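Local coordinates for protein putative alpha-L-fucosidase (Bacteroides thetaiotaomicron, PDB 3EYP) that probably acts as a glycoside hydrolase family 29 alpha-L-fucosidase, removing alpha-linked L-fucose from glycans, at residues M22-F28 with I68-T74; R57-L63 with A112-L118. All coordinates share one frame; numbering follows the deposited sequence.

Interaction 1 of 2, residues M22-F28 with I68-T74; sequences MIAFFHF and IPAAILT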
ATOM      1  N   MET A  22       3.332  -2.146   3.946  1.00 40.02           N
ATOM      2  CA  MET A  22       1.979  -2.035   4.538  1.00 39.85           C
ATOM      3  C   MET A  22       1.794  -0.665   5.204  1.00 39.88           C
ATOM      4  O   MET A  22       2.751  -0.020   5.680  1.00 42.31           O
ATOM      5  CB  MET A  22       1.774  -3.140   5.592  1.00 40.72           C
ATOM      6  CG  MET A  22       1.444  -4.549   5.082  1.00 40.78           C
ATOM      7  SD  MET A  22       1.193  -5.892   6.264  1.00 38.07           S
ATOM      8  CE  MET A  22      -0.477  -5.622   6.757  1.00 41.73           C
ATOM      9  N   ILE A  23       0.561  -0.207   5.212  1.00 38.93           N
ATOM     10  CA  ILE A  23       0.135   1.074   5.856  1.00 39.13           C
ATOM     11  C   ILE A  23      -1.179   0.839   6.605  1.00 39.34           C
ATOM     12  O   ILE A  23      -2.045   0.113   6.100  1.00 40.62           O
ATOM     13  CB  ILE A  23      -0.059   2.216   4.830  1.00 38.24           C
ATOM     14  CG1 ILE A  23       1.150   2.368   3.945  1.00 40.81           C
ATOM     15  CG2 ILE A  23      -0.367   3.510   5.525  1.00 41.18           C
ATOM     16  CD1 ILE A  23       0.974   3.385   2.754  1.00 40.87           C
ATOM     17  N   ALA A  24      -1.343   1.349   7.831  1.00 38.95           N
ATOM     18  CA  ALA A  24      -2.685   1.268   8.445  1.00 38.48           C
ATOM     19  C   ALA A  24      -3.609   2.436   8.094  1.00 37.99           C
ATOM     20  O   ALA A  24      -3.188   3.540   7.949  1.00 37.21           O
ATOM     21  CB  ALA A  24      -2.605   1.092   9.960  1.00 39.85           C
ATOM     22  N   PHE A  25      -4.903   2.118   7.930  1.00 37.27           N
ATOM     23  CA  PHE A  25      -5.948   3.128   7.794  1.00 37.11           C
ATOM     24  C   PHE A  25      -6.699   3.074   9.125  1.00 36.42           C
ATOM     25  O   PHE A  25      -6.802   2.033   9.720  1.00 37.82           O
ATOM     26  CB  PHE A  25      -6.970   2.717   6.723  1.00 37.11           C
ATOM     27  CG  PHE A  25      -7.227   3.736   5.649  1.00 40.39           C
ATOM     28  CD1 PHE A  25      -7.009   5.096   5.846  1.00 38.29           C
ATOM     29  CD2 PHE A  25      -7.751   3.309   4.410  1.00 39.90           C
ATOM     30  CE1 PHE A  25      -7.284   5.969   4.888  1.00 40.61           C
ATOM     31  CE2 PHE A  25      -8.030   4.206   3.429  1.00 41.12           C
ATOM     32  CZ  PHE A  25      -7.788   5.526   3.636  1.00 42.01           C
ATOM     33  N   PHE A  26      -7.128   4.220   9.597  1.00 36.77           N
ATOM     34  CA  PHE A  26      -7.920   4.341  10.822  1.00 35.85           C
ATOM     35  C   PHE A  26      -9.113   5.200  10.500  1.00 36.92           C
ATOM     36  O   PHE A  26      -9.026   6.437  10.490  1.00 36.88           O
ATOM     37  CB  PHE A  26      -7.150   4.989  11.975  1.00 37.49           C
ATOM     38  CG  PHE A  26      -6.041   4.132  12.542  1.00 35.34           C
ATOM     39  CD1 PHE A  26      -6.282   2.867  12.945  1.00 40.11           C
ATOM     40  CD2 PHE A  26      -4.761   4.643  12.677  1.00 35.54           C
ATOM     41  CE1 PHE A  26      -5.291   2.089  13.446  1.00 38.92           C
ATOM     42  CE2 PHE A  26      -3.750   3.863  13.191  1.00 37.73           C
ATOM     43  CZ  PHE A  26      -4.000   2.588  13.548  1.00 36.78           C
ATOM     44  N   HIS A  27     -10.218   4.535  10.184  1.00 35.39           N
ATOM     45  CA  HIS A  27     -11.477   5.195   9.896  1.00 35.16           C
ATOM     46  C   HIS A  27     -12.260   5.359  11.219  1.00 36.45           C
ATOM     47  O   HIS A  27     -12.733   4.391  11.804  1.00 38.06           O
ATOM     48  CB  HIS A  27     -12.352   4.418   8.912  1.00 35.45           C
ATOM     49  CG  HIS A  27     -12.029   4.680   7.482  1.00 36.83           C
ATOM     50  ND1 HIS A  27     -10.846   4.260   6.917  1.00 36.00           N
ATOM     51  CD2 HIS A  27     -12.699   5.361   6.509  1.00 38.96           C
ATOM     52  CE1 HIS A  27     -10.803   4.664   5.656  1.00 41.84           C
ATOM     53  NE2 HIS A  27     -11.914   5.323   5.375  1.00 38.84           N
ATOM     54  N   PHE A  28     -12.302   6.605  11.651  1.00 36.32           N
ATOM     55  CA  PHE A  28     -12.862   7.001  12.950  1.00 36.61           C
ATOM     56  C   PHE A  28     -13.403   8.422  12.853  1.00 36.34           C
ATOM     57  O   PHE A  28     -12.808   9.335  12.233  1.00 36.52           O
ATOM     58  CB  PHE A  28     -11.770   6.896  14.000  1.00 38.18           C
ATOM     59  CG  PHE A  28     -12.186   7.252  15.423  1.00 37.25           C
ATOM     60  CD1 PHE A  28     -13.095   6.437  16.130  1.00 34.83           C
ATOM     61  CD2 PHE A  28     -11.517   8.276  16.085  1.00 39.53           C
ATOM     62  CE1 PHE A  28     -13.397   6.709  17.445  1.00 36.22           C
ATOM     63  CE2 PHE A  28     -11.820   8.584  17.427  1.00 41.16           C
ATOM     64  CZ  PHE A  28     -12.750   7.825  18.108  1.00 38.52           C
ATOM     65  N   ILE A  68       3.604  -2.944  10.931  1.00 41.80           N
ATOM     66  CA  ILE A  68       3.126  -1.824  10.055  1.00 40.72           C
ATOM     67  C   ILE A  68       3.825  -0.507  10.389  1.00 40.50           C
ATOM     68  O   ILE A  68       3.710  -0.027  11.531  1.00 40.90           O
ATOM     69  CB  ILE A  68       1.547  -1.651  10.125  1.00 40.23           C
ATOM     70  CG1 ILE A  68       0.838  -2.918   9.610  1.00 39.70           C
ATOM     71  CG2 ILE A  68       1.038  -0.381   9.304  1.00 36.69           C
ATOM     72  CD1 ILE A  68      -0.743  -3.029   9.909  1.00 38.71           C
ATOM     73  N   PRO A  69       4.554   0.083   9.426  1.00 39.60           N
ATOM     74  CA  PRO A  69       5.452   1.210   9.741  1.00 39.69           C
ATOM     75  C   PRO A  69       4.829   2.580   9.619  1.00 39.29           C
ATOM     76  O   PRO A  69       5.456   3.612   9.937  1.00 38.71           O
ATOM     77  CB  PRO A  69       6.536   1.057   8.676  1.00 41.07           C
ATOM     78  CG  PRO A  69       5.729   0.456   7.497  1.00 39.60           C
ATOM     79  CD  PRO A  69       4.832  -0.467   8.081  1.00 40.42           C
ATOM     80  N   ALA A  70       3.570   2.587   9.169  1.00 38.35           N
ATOM     81  CA  ALA A  70       2.903   3.858   8.803  1.00 37.69           C
ATOM     82  C   ALA A  70       1.366   3.761   8.953  1.00 37.67           C
ATOM     83  O   ALA A  70       0.780   2.672   8.937  1.00 38.06           O
ATOM     84  CB  ALA A  70       3.328   4.341   7.396  1.00 36.73           C
ATOM     85  N   ALA A  71       0.780   4.913   9.239  1.00 38.02           N
ATOM     86  CA  ALA A  71      -0.645   5.064   9.594  1.00 38.67           C
ATOM     87  C   ALA A  71      -1.239   6.362   9.076  1.00 38.23           C
ATOM     88  O   ALA A  71      -0.643   7.399   9.185  1.00 40.87           O
ATOM     89  CB  ALA A  71      -0.883   4.962  11.140  1.00 37.86           C
ATOM     90  N   ILE A  72      -2.417   6.201   8.493  1.00 38.10           N
ATOM     91  CA  ILE A  72      -3.317   7.270   7.953  1.00 37.25           C
ATOM     92  C   ILE A  72      -4.628   7.349   8.725  1.00 38.27           C
ATOM     93  O   ILE A  72      -5.466   6.436   8.746  1.00 37.78           O
ATOM     94  CB  ILE A  72      -3.629   7.039   6.453  1.00 37.74           C
ATOM     95  CG1 ILE A  72      -2.285   6.901   5.704  1.00 39.30           C
ATOM     96  CG2 ILE A  72      -4.513   8.197   5.862  1.00 37.30           C
ATOM     97  CD1 ILE A  72      -2.381   6.640   4.138  1.00 37.30           C
ATOM     98  N   LEU A  73      -4.824   8.487   9.351  1.00 37.96           N
ATOM     99  CA  LEU A  73      -6.103   8.775  10.060  1.00 37.19           C
ATOM    100  C   LEU A  73      -7.100   9.580   9.237  1.00 37.89           C
ATOM    101  O   LEU A  73      -6.755  10.559   8.579  1.00 37.22           O
ATOM    102  CB  LEU A  73      -5.808   9.571  11.332  1.00 37.52           C
ATOM    103  CG  LEU A  73      -7.051  10.067  12.137  1.00 37.39           C
ATOM    104  CD1 LEU A  73      -7.739   8.898  12.792  1.00 39.99           C
ATOM    105  CD2 LEU A  73      -6.520  11.061  13.211  1.00 36.23           C
ATOM    106  N   THR A  74      -8.367   9.195   9.304  1.00 37.65           N
ATOM    107  CA  THR A  74      -9.419  10.056   8.752  1.00 39.40           C
ATOM    108  C   THR A  74      -9.641  11.333   9.586  1.00 38.87           C
ATOM    109  O   THR A  74     -10.504  11.369  10.472  1.00 39.63           O
ATOM    110  CB  THR A  74     -10.784   9.322   8.606  1.00 39.01           C
ATOM    111  OG1 THR A  74     -11.249   8.887   9.907  1.00 39.38           O
ATOM    112  CG2 THR A  74     -10.654   8.134   7.650  1.00 37.99           C
TER
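The imidazole of His-27 takes the CG2 methyl of Thr-74 squarely over one face, a CH-pi contact with CG2 3.6 Å from the ring centroid, while CD2 of Phe-25 lies at its edge. CE1 of that imidazole in turn stands over the centre of one face of the Phe-25 ring, whose own edge meets Ile-72 O in plane; Trp-164 adds an edge-to-face contact to Phe-25. The two segments are neighbouring parallel strands, 22-26 and 70-76, in the sheet of the catalytic (beta/alpha)8-type barrel expected for this family. Ala-24 bonds to the residues on either side of its partner Ala-71, Ala-24 N giving to Ala-70 O at 2.7 Å and Ala-24 O receiving Ile-72 N at 2.8 Å; Phe-26 repeats the pattern with Ile-72 O and Thr-74 N.

Residues alternate between the two faces of the sheet. On one, Phe-25 CE1 crosses over to Ile-72 CG2 at 3.7 Å; on the other, Phe-26 CE2 reaches Ala-71 CB at 3.7 Å and Leu-73 CD1 packs against Phe-26 CB, beneath helices 56-65 and 105-116. Both imidazole nitrogens of His-27 are engaged, ND1 by Asn-295 and NE2 by a bound glycerol. Thr-74 OG1, set between backbone N and carbonyl carbon (chi1 61°), accepts a nearly straight bond from Phe-28 N at 3.1 Å.

Interaction 2 of 2, residues R57-L63 with A112-L118; sequences RQWMQTL and ACEEYGL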
ATOM      1  N   ARG A  57      -2.172   5.256  21.575  1.00 42.10           N
ATOM      2  CA  ARG A  57      -0.982   4.435  21.871  1.00 42.23           C
ATOM      3  C   ARG A  57      -1.344   2.970  21.658  1.00 42.49           C
ATOM      4  O   ARG A  57      -0.555   2.171  21.107  1.00 43.48           O
ATOM      5  CB  ARG A  57      -0.439   4.685  23.297  1.00 43.90           C
ATOM      6  CG  ARG A  57       0.070   6.170  23.537  1.00 43.54           C
ATOM      7  CD  ARG A  57       0.557   6.365  24.980  1.00 47.36           C
ATOM      8  NE  ARG A  57       1.892   5.821  25.122  1.00 51.41           N
ATOM      9  CZ  ARG A  57       2.217   4.668  25.718  1.00 56.89           C
ATOM     10  NH1 ARG A  57       3.480   4.296  25.736  1.00 57.48           N
ATOM     11  NH2 ARG A  57       1.314   3.904  26.331  1.00 58.51           N
ATOM     12  N   GLN A  58      -2.567   2.659  22.036  1.00 41.62           N
ATOM     13  CA  GLN A  58      -3.117   1.303  21.875  1.00 41.45           C
ATOM     14  C   GLN A  58      -3.119   0.947  20.368  1.00 40.62           C
ATOM     15  O   GLN A  58      -2.810  -0.168  19.965  1.00 42.56           O
ATOM     16  CB  GLN A  58      -4.497   1.154  22.468  1.00 40.16           C
ATOM     17  CG  GLN A  58      -5.013  -0.271  22.436  1.00 42.37           C
ATOM     18  CD  GLN A  58      -6.121  -0.491  21.443  1.00 41.80           C
ATOM     19  OE1 GLN A  58      -6.454   0.395  20.679  1.00 39.36           O
ATOM     20  NE2 GLN A  58      -6.700  -1.676  21.451  1.00 39.54           N
ATOM     21  N   TRP A  59      -3.467   1.934  19.559  1.00 40.81           N
ATOM     22  CA  TRP A  59      -3.533   1.762  18.104  1.00 39.47           C
ATOM     23  C   TRP A  59      -2.134   1.470  17.638  1.00 40.45           C
ATOM     24  O   TRP A  59      -1.973   0.618  16.791  1.00 42.04           O
ATOM     25  CB  TRP A  59      -4.044   2.978  17.352  1.00 39.88           C
ATOM     26  CG  TRP A  59      -5.350   3.563  17.772  1.00 37.54           C
ATOM     27  CD1 TRP A  59      -6.156   3.160  18.810  1.00 39.34           C
ATOM     28  CD2 TRP A  59      -5.955   4.701  17.214  1.00 37.33           C
ATOM     29  NE1 TRP A  59      -7.241   3.947  18.901  1.00 40.31           N
ATOM     30  CE2 TRP A  59      -7.166   4.915  17.929  1.00 38.99           C
ATOM     31  CE3 TRP A  59      -5.641   5.525  16.133  1.00 36.71           C
ATOM     32  CZ2 TRP A  59      -8.048   5.960  17.631  1.00 39.59           C
ATOM     33  CZ3 TRP A  59      -6.512   6.585  15.830  1.00 38.31           C
ATOM     34  CH2 TRP A  59      -7.729   6.777  16.571  1.00 40.79           C
ATOM     35  N   MET A  60      -1.142   2.191  18.181  1.00 39.91           N
ATOM     36  CA  MET A  60       0.249   2.039  17.711  1.00 40.24           C
ATOM     37  C   MET A  60       0.788   0.675  18.119  1.00 40.40           C
ATOM     38  O   MET A  60       1.587   0.079  17.435  1.00 41.89           O
ATOM     39  CB  MET A  60       1.208   3.109  18.216  1.00 40.55           C
ATOM     40  CG  MET A  60       1.046   4.562  17.694  1.00 41.82           C
ATOM     41  SD  MET A  60       0.593   4.824  15.973  1.00 35.89           S
ATOM     42  CE  MET A  60      -0.957   5.661  16.140  1.00 42.74           C
ATOM     43  N   GLN A  61       0.333   0.170  19.231  1.00 41.59           N
ATOM     44  CA  GLN A  61       0.806  -1.180  19.696  1.00 42.05           C
ATOM     45  C   GLN A  61       0.303  -2.267  18.760  1.00 42.85           C
ATOM     46  O   GLN A  61       0.999  -3.234  18.411  1.00 42.54           O
ATOM     47  CB  GLN A  61       0.360  -1.434  21.135  1.00 43.11           C
ATOM     48  CG  GLN A  61       1.069  -0.560  22.139  1.00 44.42           C
ATOM     49  CD  GLN A  61       0.247  -0.255  23.389  1.00 49.56           C
ATOM     50  OE1 GLN A  61      -0.636  -1.019  23.771  1.00 56.65           O
ATOM     51  NE2 GLN A  61       0.565   0.878  24.049  1.00 54.10           N
ATOM     52  N   THR A  62      -0.905  -2.050  18.273  1.00 42.45           N
ATOM     53  CA  THR A  62      -1.466  -2.929  17.230  1.00 41.92           C
ATOM     54  C   THR A  62      -0.529  -2.992  15.994  1.00 41.51           C
ATOM     55  O   THR A  62      -0.206  -4.058  15.473  1.00 41.04           O
ATOM     56  CB  THR A  62      -2.915  -2.534  16.864  1.00 42.15           C
ATOM     57  OG1 THR A  62      -3.773  -2.844  17.985  1.00 42.44           O
ATOM     58  CG2 THR A  62      -3.451  -3.312  15.617  1.00 40.13           C
ATOM     59  N   LEU A  63      -0.123  -1.826  15.557  1.00 40.21           N
ATOM     60  CA  LEU A  63       0.721  -1.691  14.384  1.00 40.57           C
ATOM     61  C   LEU A  63       2.088  -2.248  14.621  1.00 41.44           C
ATOM     62  O   LEU A  63       2.677  -2.826  13.716  1.00 41.66           O
ATOM     63  CB  LEU A  63       0.853  -0.250  13.924  1.00 40.32           C
ATOM     64  CG  LEU A  63      -0.466   0.430  13.555  1.00 41.47           C
ATOM     65  CD1 LEU A  63      -0.204   1.740  12.859  1.00 41.77           C
ATOM     66  CD2 LEU A  63      -1.466  -0.498  12.733  1.00 38.70           C
ATOM     67  N   ALA A 112       1.237   9.907  19.335  1.00 41.07           N
ATOM     68  CA  ALA A 112       1.444   8.465  19.450  1.00 40.07           C
ATOM     69  C   ALA A 112       2.353   7.955  18.301  1.00 41.35           C
ATOM     70  O   ALA A 112       3.222   7.104  18.499  1.00 41.69           O
ATOM     71  CB  ALA A 112       0.067   7.654  19.493  1.00 40.83           C
ATOM     72  N   CYS A 113       2.143   8.444  17.094  1.00 40.57           N
ATOM     73  CA  CYS A 113       3.008   7.985  15.980  1.00 40.88           C
ATOM     74  C   CYS A 113       4.449   8.309  16.294  1.00 41.51           C
ATOM     75  O   CYS A 113       5.354   7.481  16.102  1.00 43.67           O
ATOM     76  CB  CYS A 113       2.650   8.639  14.661  1.00 39.50           C
ATOM     77  SG  CYS A 113       1.105   7.991  13.884  1.00 41.02           S
ATOM     78  N   GLU A 114       4.660   9.548  16.702  1.00 42.78           N
ATOM     79  CA  GLU A 114       6.031  10.031  17.031  1.00 43.23           C
ATOM     80  C   GLU A 114       6.644   9.200  18.130  1.00 43.20           C
ATOM     81  O   GLU A 114       7.766   8.747  18.010  1.00 43.41           O
ATOM     82  CB  GLU A 114       6.077  11.491  17.400  1.00 44.50           C
ATOM     83  CG  GLU A 114       7.500  11.950  17.585  1.00 47.47           C
ATOM     84  CD  GLU A 114       7.627  13.452  17.590  1.00 55.01           C
ATOM     85  OE1 GLU A 114       8.806  13.917  17.573  1.00 61.36           O
ATOM     86  OE2 GLU A 114       6.557  14.141  17.600  1.00 57.29           O
ATOM     87  N   GLU A 115       5.866   8.948  19.174  1.00 43.13           N
ATOM     88  CA  GLU A 115       6.325   8.173  20.296  1.00 43.80           C
ATOM     89  C   GLU A 115       6.751   6.805  19.834  1.00 43.51           C
ATOM     90  O   GLU A 115       7.722   6.232  20.318  1.00 43.89           O
ATOM     91  CB  GLU A 115       5.272   8.070  21.411  1.00 44.37           C
ATOM     92  CG  GLU A 115       5.711   7.197  22.543  1.00 47.46           C
ATOM     93  CD  GLU A 115       4.638   6.945  23.567  1.00 50.34           C
ATOM     94  OE1 GLU A 115       3.534   7.502  23.459  1.00 50.21           O
ATOM     95  OE2 GLU A 115       4.881   6.126  24.467  1.00 55.17           O
ATOM     96  N   TYR A 116       6.013   6.228  18.900  1.00 42.23           N
ATOM     97  CA  TYR A 116       6.292   4.843  18.547  1.00 41.11           C
ATOM     98  C   TYR A 116       7.176   4.742  17.327  1.00 41.73           C
ATOM     99  O   TYR A 116       7.435   3.658  16.821  1.00 39.83           O
ATOM    100  CB  TYR A 116       4.985   4.069  18.337  1.00 41.70           C
ATOM    101  CG  TYR A 116       4.351   3.586  19.648  1.00 41.20           C
ATOM    102  CD1 TYR A 116       3.682   4.455  20.490  1.00 42.68           C
ATOM    103  CD2 TYR A 116       4.455   2.259  20.044  1.00 42.44           C
ATOM    104  CE1 TYR A 116       3.138   4.036  21.698  1.00 40.55           C
ATOM    105  CE2 TYR A 116       3.907   1.831  21.231  1.00 46.58           C
ATOM    106  CZ  TYR A 116       3.242   2.733  22.047  1.00 43.80           C
ATOM    107  OH  TYR A 116       2.679   2.307  23.225  1.00 48.68           O
ATOM    108  N   GLY A 117       7.581   5.872  16.789  1.00 40.58           N
ATOM    109  CA  GLY A 117       8.417   5.816  15.596  1.00 42.81           C
ATOM    110  C   GLY A 117       7.802   5.430  14.271  1.00 43.75           C
ATOM    111  O   GLY A 117       8.471   4.924  13.367  1.00 44.69           O
ATOM    112  N   LEU A 118       6.519   5.732  14.170  1.00 44.45           N
ATOM    113  CA  LEU A 118       5.680   5.379  13.025  1.00 43.99           C
ATOM    114  C   LEU A 118       5.431   6.633  12.201  1.00 43.83           C
ATOM    115  O   LEU A 118       5.453   7.733  12.709  1.00 42.92           O
ATOM    116  CB  LEU A 118       4.400   4.735  13.522  1.00 44.78           C
ATOM    117  CG  LEU A 118       4.622   3.450  14.330  1.00 46.97           C
ATOM    118  CD1 LEU A 118       3.314   2.792  14.687  1.00 51.42           C
ATOM    119  CD2 LEU A 118       5.515   2.493  13.565  1.00 52.05           C
TER
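Segments 57-63 and 112-116, on helices 56-65 and 105-116, run in broadly the same direction, their axes inclined at 46° and 9.2 Å apart at closest approach, with Arg-57 next to Ala-112 at one end and Met-60 facing Tyr-116 further on. The phenol of Tyr-116 lies between the two helices. Met-60 CB sits over one ring face, off centre toward the rim, in a CH-pi contact 3.7 Å from the centroid. At the far end of the ring, Gln-61 NE2 donates a nearly straight bond to Tyr-116 OH (2.7 Å), the oxygen lying in the amide plane.

Tyr-116 OH also lies over one face of the Arg-57 guanidinium, whose edge is given to Glu-115. Arg-57 grips that carboxylate side-on: NE reaches OE1 at 2.9 Å and NH1 reaches OE2 at 2.6 Å, both oxygens being met on their syn sides. The bend of the arginine at chi3 (79°) swings the guanidinium across to its partner. A leucine in place of Tyr-116 would probably leave Gln-61 NE2 without its acceptor and uncover the guanidinium face.

Deeper in, Met-60 doubles back at chi2 (-38°), bringing SD to 3.6 Å from Leu-118 CD1 and 3.8 Å from Cys-113 SG, while its CG rests on Ala-112 CB. Helix 105-116 gives way to a Schellman motif, with Gly-117 at positive phi, and the turn delivers Leu-118 to Leu-63. Lys-64 binds the carbonyl oxygen of Tyr-116. These are adjacent helices on the outside of the barrel: Leu-63 packs inward on strands 22-26 and 70-76, and Trp-59 meets Phe-26 and Leu-73.

Overall arrangement
Interaction 1 joins two strands of the barrel sheet and interaction 2 the helices outside it, their centres 11 Å apart. Along the chain the segments alternate: helix 56-65 follows strand 22-26 and precedes strand 70-76, making a right-handed beta-alpha-beta crossover characteristic of TIM-barrel proteins. The layers meet directly. Leu-63 CD2 lies 3.4 Å from Ala-24 CB, Trp-59 CE3 is 3.7 Å from Phe-26 CD2, and Ile-68 N probably bonds to Leu-63 O at 2.9 Å where the helix leads into the next strand. The glycerol held by His-27, probably from the crystallisation liquor, may mark a pocket beside interaction 1, which would be consistent with a sugar site in this family; interaction 2 belongs to the outer helical layer.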